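Ornithine carbamoyltransferase (Campylobacter jejuni subsp. jejuni, PDB 3TPF) catalyses the transfer of the carbamoyl group from carbamoyl phosphate to L-ornithine, giving L-citrulline and phosphate in the first of three steps from ornithine to arginine. Local coordinates at the interface of chains A and B. Numbering follows the deposited sequence. Chains: chain A/B, Ornithine carbamoyltransferase.

The interface of chains A and B. Residues chain A 71-72; chain B 46, 48, 51, 67.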
loop_
_atom_site.group_PDB
_atom_site.type_symbol
_atom_site.label_atom_id
_atom_site.label_comp_id
_atom_site.label_asym_id
_atom_site.label_seq_id
_atom_site.Cartn_x
_atom_site.Cartn_y
_atom_site.Cartn_z
ATOM N N ASN A 71 -8.472 -6.314 -2.346
ATOM C CA ASN A 71 -9.383 -5.164 -2.372
ATOM C C ASN A 71 -9.132 -4.251 -3.622
ATOM O O ASN A 71 -10.053 -3.949 -4.386
ATOM C CB ASN A 71 -9.292 -4.398 -1.040
ATOM N N ASP A 72 -7.869 -3.868 -3.839
ATOM C CA ASP A 72 -7.468 -2.916 -4.938
ATOM C C ASP A 72 -7.799 -3.447 -6.322
ATOM O O ASP A 72 -8.325 -2.734 -7.192
ATOM C CB ASP A 72 -5.949 -2.681 -4.986
ATOM C CG ASP A 72 -5.382 -2.065 -3.717
ATOM O OD1 ASP A 72 -6.168 -1.560 -2.872
ATOM O OD2 ASP A 72 -4.117 -2.070 -3.609
ATOM N N ASN B 46 -11.799 2.558 -4.880
ATOM C CA ASN B 46 -10.536 2.167 -5.513
ATOM C C ASN B 46 -10.629 2.090 -7.063
ATOM O O ASN B 46 -11.611 1.678 -7.623
ATOM C CB ASN B 46 -9.995 0.847 -4.890
ATOM C CG ASN B 46 -9.304 1.032 -3.508
ATOM O OD1 ASN B 46 -9.297 2.129 -2.909
ATOM N ND2 ASN B 46 -8.729 -0.086 -2.987
ATOM N N THR B 48 -7.622 0.877 -9.686
ATOM C CA THR B 48 -6.276 0.425 -9.929
ATOM C C THR B 48 -5.691 1.177 -11.145
ATOM O O THR B 48 -4.571 1.704 -11.098
ATOM C CB THR B 48 -6.197 -1.132 -10.099
ATOM O OG1 THR B 48 -6.671 -1.814 -8.908
ATOM C CG2 THR B 48 -4.810 -1.590 -10.351
ATOM N N ARG B 51 -4.584 4.733 -10.005
ATOM C CA ARG B 51 -3.507 4.607 -9.099
ATOM C C ARG B 51 -2.167 4.348 -9.825
ATOM O O ARG B 51 -1.167 4.932 -9.510
ATOM C CB ARG B 51 -3.763 3.458 -8.188
ATOM C CG ARG B 51 -2.858 3.438 -6.977
ATOM C CD ARG B 51 -2.650 2.023 -6.463
ATOM N NE ARG B 51 -1.294 1.850 -6.016
ATOM C CZ ARG B 51 -0.921 0.867 -5.244
ATOM N NH1 ARG B 51 -1.836 -0.017 -4.852
ATOM N NH2 ARG B 51 0.381 0.750 -4.879
ATOM N N PHE B 67 -0.005 5.860 -0.900
ATOM C CA PHE B 67 -1.330 5.339 -1.197
ATOM C C PHE B 67 -2.062 5.309 0.095
ATOM O O PHE B 67 -1.777 4.492 0.906
ATOM C CB PHE B 67 -1.199 3.910 -1.778
ATOM C CG PHE B 67 -2.506 3.233 -2.083
ATOM C CD1 PHE B 67 -3.519 3.893 -2.747
ATOM C CD2 PHE B 67 -2.706 1.935 -1.776
ATOM C CE1 PHE B 67 -4.728 3.262 -3.046
ATOM C CE2 PHE B 67 -3.897 1.316 -2.076
ATOM C CZ PHE B 67 -4.903 1.976 -2.722
#
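A:Asp72 reaches from a loop of one subunit into the neighbouring one, where B:Arg51, B:Thr48, B:Asn46 and B:Phe67 receive it. The site illustrates how subunit contact and active site can share residues in carbamoyltransferases: B:Thr48 belongs to the Ser-Thr-Arg-Thr motif expected to bind carbamoyl phosphate, at the start of helix 48-60, and the enzyme is a hexamer built from two trimers. The deposited assembly is one trimer, so the patch probably belongs to the contact within a trimer.

The charged interaction is a salt bridge between OD2 of the A:Asp72 carboxylate and NH1 of B:Arg51, 3.3 Å apart. OD2 lies at the edge of the guanidinium, in its plane, while the carboxylate itself is turned 84° from that plane. The arginine leaves the helix with CG anti to the backbone N (chi1 -166°) and then bends at chi3, which carries the guanidinium toward the acid.

Polar contacts also involve the backbone. The hydroxyl OG1 of B:Thr48 donates a hydrogen bond to the carbonyl O of A:Asp72, at 2.6 Å, so that main chain and side chain of one residue are both held. ND2 of B:Asn46 is 3.0 Å from OD1 of A:Asp72, but the amide N-H is not directed at the oxygen and the two flat groups are tilted by 62°; this is a close polar approach and not a hydrogen bond. A:Asn71, whose side chain is incompletely modelled, adds a looser backbone contact with the same amide.

An aromatic contact comes from B:Phe67 of strand 64-68. One face of its ring lies over CD of B:Arg51, an apolar second-shell contact that probably helps to steady the arginine. The rim, whose electropositive edge may favour an anion, is turned to the carboxylate, which stands nearly perpendicular to the ring: OD1 of A:Asp72 sits in the ring plane at that edge, 3.7 Å from CE2 of B:Phe67.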